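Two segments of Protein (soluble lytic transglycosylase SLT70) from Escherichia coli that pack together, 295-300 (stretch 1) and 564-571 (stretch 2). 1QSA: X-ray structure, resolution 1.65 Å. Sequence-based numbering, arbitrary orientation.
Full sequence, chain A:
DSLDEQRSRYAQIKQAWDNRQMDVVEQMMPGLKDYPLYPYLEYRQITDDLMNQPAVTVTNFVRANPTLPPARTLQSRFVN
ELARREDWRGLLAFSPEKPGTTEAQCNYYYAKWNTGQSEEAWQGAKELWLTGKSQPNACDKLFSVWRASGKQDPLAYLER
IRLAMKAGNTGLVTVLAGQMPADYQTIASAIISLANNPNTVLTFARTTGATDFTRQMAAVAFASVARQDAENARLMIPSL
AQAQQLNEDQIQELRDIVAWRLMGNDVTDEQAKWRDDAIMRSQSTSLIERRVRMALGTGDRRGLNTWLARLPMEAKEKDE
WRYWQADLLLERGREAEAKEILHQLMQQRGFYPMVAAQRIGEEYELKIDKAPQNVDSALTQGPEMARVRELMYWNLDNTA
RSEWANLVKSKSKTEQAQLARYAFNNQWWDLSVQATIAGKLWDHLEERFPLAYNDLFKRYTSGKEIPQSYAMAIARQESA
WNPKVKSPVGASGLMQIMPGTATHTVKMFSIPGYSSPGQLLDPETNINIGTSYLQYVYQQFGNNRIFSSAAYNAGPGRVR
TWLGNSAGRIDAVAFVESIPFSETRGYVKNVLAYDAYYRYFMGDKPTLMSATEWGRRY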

ATOM      1  N   ALA A 295      15.365 -21.831   6.156  1.00 12.56           N
ATOM      2  CA  ALA A 295      15.314 -23.280   6.349  1.00 11.98           C
ATOM      3  C   ALA A 295      14.272 -23.896   5.413  1.00 12.29           C
ATOM      4  O   ALA A 295      14.525 -24.926   4.785  1.00 11.88           O
ATOM      5  CB  ALA A 295      14.979 -23.603   7.814  1.00 12.20           C
ATOM      6  N   LEU A 296      13.100 -23.262   5.306  1.00 10.50           N
ATOM      7  CA  LEU A 296      12.049 -23.761   4.418  1.00 10.68           C
ATOM      8  C   LEU A 296      12.478 -23.705   2.950  1.00 11.00           C
ATOM      9  O   LEU A 296      12.178 -24.604   2.162  1.00 11.46           O
ATOM     10  CB  LEU A 296      10.768 -22.930   4.562  1.00 11.10           C
ATOM     11  CG  LEU A 296       9.908 -23.198   5.797  1.00 11.71           C
ATOM     12  CD1 LEU A 296       8.729 -22.215   5.816  1.00 12.88           C
ATOM     13  CD2 LEU A 296       9.402 -24.639   5.806  1.00 11.47           C
ATOM     14  N   GLY A 297      13.194 -22.648   2.595  1.00 11.04           N
ATOM     15  CA  GLY A 297      13.624 -22.483   1.214  1.00 11.52           C
ATOM     16  C   GLY A 297      14.748 -23.404   0.773  1.00 12.59           C
ATOM     17  O   GLY A 297      15.054 -23.466  -0.415  1.00 12.78           O
ATOM     18  N   THR A 298      15.355 -24.123   1.717  1.00 10.35           N
ATOM     19  CA  THR A 298      16.456 -25.025   1.382  1.00 13.03           C
ATOM     20  C   THR A 298      16.191 -26.483   1.741  1.00 13.03           C
ATOM     21  O   THR A 298      17.070 -27.340   1.581  1.00 13.31           O
ATOM     22  CB  THR A 298      17.775 -24.548   2.043  1.00 12.73           C
ATOM     23  OG1 THR A 298      17.633 -24.546   3.469  1.00 13.72           O
ATOM     24  CG2 THR A 298      18.136 -23.144   1.567  1.00 15.58           C
ATOM     25  N   GLY A 299      14.994 -26.765   2.261  1.00 11.77           N
ATOM     26  CA  GLY A 299      14.646 -28.135   2.626  1.00 13.51           C
ATOM     27  C   GLY A 299      15.363 -28.617   3.873  1.00 13.82           C
ATOM     28  O   GLY A 299      15.518 -29.821   4.093  1.00 14.08           O
ATOM     29  N   ASP A 300      15.787 -27.673   4.697  1.00 12.55           N
ATOM     30  CA  ASP A 300      16.511 -27.971   5.929  1.00 14.10           C
ATOM     31  C   ASP A 300      15.540 -28.373   7.036  1.00 13.68           C
ATOM     32  O   ASP A 300      15.018 -27.522   7.759  1.00 15.02           O
ATOM     33  CB  ASP A 300      17.313 -26.731   6.331  1.00 14.29           C
ATOM     34  CG  ASP A 300      18.192 -26.947   7.554  1.00 17.38           C
ATOM     35  OD1 ASP A 300      18.237 -28.054   8.143  1.00 17.01           O
ATOM     36  OD2 ASP A 300      18.859 -25.970   7.929  1.00 17.49           O
ATOM     37  N   GLY A 564      16.424 -21.199  -8.592  1.00 11.68           N
ATOM     38  CA  GLY A 564      17.814 -21.634  -8.563  1.00 13.22           C
ATOM     39  C   GLY A 564      18.265 -21.823  -7.117  1.00 14.10           C
ATOM     40  O   GLY A 564      19.110 -22.679  -6.830  1.00 14.22           O
ATOM     41  N   ASN A 565      17.663 -21.058  -6.209  1.00 14.40           N
ATOM     42  CA  ASN A 565      17.979 -21.126  -4.779  1.00 14.02           C
ATOM     43  C   ASN A 565      17.426 -22.396  -4.123  1.00 13.85           C
ATOM     44  O   ASN A 565      18.160 -23.109  -3.445  1.00 15.59           O
ATOM     45  CB  ASN A 565      17.428 -19.897  -4.038  1.00 15.46           C
ATOM     46  CG  ASN A 565      18.130 -18.593  -4.417  1.00 17.36           C
ATOM     47  OD1 ASN A 565      19.210 -18.594  -5.011  1.00 18.91           O
ATOM     48  ND2 ASN A 565      17.518 -17.466  -4.041  1.00 19.32           N
ATOM     49  N   SER A 566      16.140 -22.684  -4.327  1.00 12.43           N
ATOM     50  CA  SER A 566      15.515 -23.871  -3.748  1.00 13.38           C
ATOM     51  C   SER A 566      16.081 -25.116  -4.444  1.00 13.31           C
ATOM     52  O   SER A 566      16.267 -26.159  -3.815  1.00 13.44           O
ATOM     53  CB  SER A 566      13.982 -23.788  -3.857  1.00 13.63           C
ATOM     54  OG  SER A 566      13.575 -23.320  -5.133  1.00 12.54           O
ATOM     55  N   ALA A 567      16.324 -24.991  -5.748  1.00 13.69           N
ATOM     56  CA  ALA A 567      16.941 -26.053  -6.545  1.00 13.40           C
ATOM     57  C   ALA A 567      16.310 -27.451  -6.513  1.00 12.94           C
ATOM     58  O   ALA A 567      17.030 -28.463  -6.521  1.00 13.66           O
ATOM     59  CB  ALA A 567      18.428 -26.134  -6.191  1.00 15.87           C
ATOM     60  N   GLY A 568      14.977 -27.504  -6.507  1.00 11.93           N
ATOM     61  CA  GLY A 568      14.264 -28.774  -6.516  1.00 13.23           C
ATOM     62  C   GLY A 568      14.205 -29.557  -5.215  1.00 13.90           C
ATOM     63  O   GLY A 568      13.728 -30.696  -5.197  1.00 15.57           O
ATOM     64  N   ARG A 569      14.621 -28.923  -4.121  1.00 13.79           N
ATOM     65  CA  ARG A 569      14.661 -29.566  -2.811  1.00 13.00           C
ATOM     66  C   ARG A 569      13.406 -29.439  -1.954  1.00 14.36           C
ATOM     67  O   ARG A 569      13.281 -30.138  -0.947  1.00 12.34           O
ATOM     68  CB  ARG A 569      15.818 -28.988  -1.989  1.00 12.83           C
ATOM     69  CG  ARG A 569      17.221 -29.301  -2.519  1.00 14.14           C
ATOM     70  CD  ARG A 569      18.283 -28.584  -1.692  1.00 13.76           C
ATOM     71  NE  ARG A 569      18.239 -27.129  -1.852  1.00 12.91           N
ATOM     72  CZ  ARG A 569      19.063 -26.284  -1.242  1.00 14.13           C
ATOM     73  NH1 ARG A 569      20.007 -26.738  -0.412  1.00 15.49           N
ATOM     74  NH2 ARG A 569      18.947 -24.991  -1.456  1.00 13.09           N
ATOM     75  N   ILE A 570      12.474 -28.568  -2.341  1.00 12.63           N
ATOM     76  CA  ILE A 570      11.309 -28.321  -1.474  1.00 11.89           C
ATOM     77  C   ILE A 570       9.928 -28.495  -2.105  1.00 12.26           C
ATOM     78  O   ILE A 570       9.810 -28.734  -3.308  1.00 13.05           O
ATOM     79  CB  ILE A 570      11.416 -26.908  -0.833  1.00 12.02           C
ATOM     80  CG1 ILE A 570      11.140 -25.821  -1.882  1.00 11.10           C
ATOM     81  CG2 ILE A 570      12.830 -26.711  -0.248  1.00 11.06           C
ATOM     82  CD1 ILE A 570      11.430 -24.396  -1.400  1.00 12.50           C
ATOM     83  N   ASP A 571       8.879 -28.398  -1.284  1.00 11.88           N
ATOM     84  CA  ASP A 571       7.531 -28.542  -1.812  1.00 11.37           C
ATOM     85  C   ASP A 571       6.880 -27.197  -2.156  1.00 10.85           C
ATOM     86  O   ASP A 571       7.474 -26.136  -1.947  1.00  9.57           O
ATOM     87  CB  ASP A 571       6.642 -29.440  -0.915  1.00 11.97           C
ATOM     88  CG  ASP A 571       6.240 -28.795   0.418  1.00 16.13           C
ATOM     89  OD1 ASP A 571       6.270 -27.567   0.578  1.00 14.68           O
ATOM     90  OD2 ASP A 571       5.834 -29.555   1.320  1.00 17.63           O
TER

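Two helix ends far apart in sequence meet here in a small contact, 248 Å² of buried surface summed over both sides, made by van der Waals packing and one CA-H...O contact, with no conventional hydrogen bond crossing between the stretches. Ile-570, buried and with its CA-to-CB bond directed toward stretch 1, is the apolar centre. Ile-570 in its p, t rotamer lays CG2 3.3 Å from Leu-296 O and 3.3 Å from Gly-299 N, against backbone at the end of the helix, while its CD1 lies 3.9 Å from Gly-297 O. A branched aliphatic side chain suits this place because its two methyls, CG2 and CD1, together pack against the carbonyls of Leu-296 and Gly-297, with CG2 also reaching the backbone of Gly-299. The carbonyl of Gly-297 also receives the CA-H...O contact from Ser-566, CA to O 3.4 Å with 148° at the hydrogen, close to where the CA atoms of Thr-298 and Ser-566 approach to 5.3 Å.

Arg-569 covers the more exposed side. The guanidinium of Arg-569 is held within its own stretch, NE donating to Ser-566 O (2.9 Å) and NH2 to Asn-565 O (2.8 Å), so the side chain folds back over the preceding helix end. Thr-298 O lies over one face of the group, 3.6 Å from Arg-569 NH1, and Thr-298 CG2 packs 3.6 Å from Arg-569 NH2.

Glycine suits position 299 twice over: the positive phi of this Schellman motif favours it, and an ideal CB on Gly-299 would point toward stretch 2, only 3.1 Å from Arg-569 O and 3.6 Å from Ile-570 CG2. In stretch 2, a type I' turn from Ser-566 to Arg-569, closed by Arg-569 N to Ser-566 O at 3.2 Å, reverses the chain after the helix; Ala-567 and Gly-568 occupy its positive-phi corners, out of contact with stretch 1.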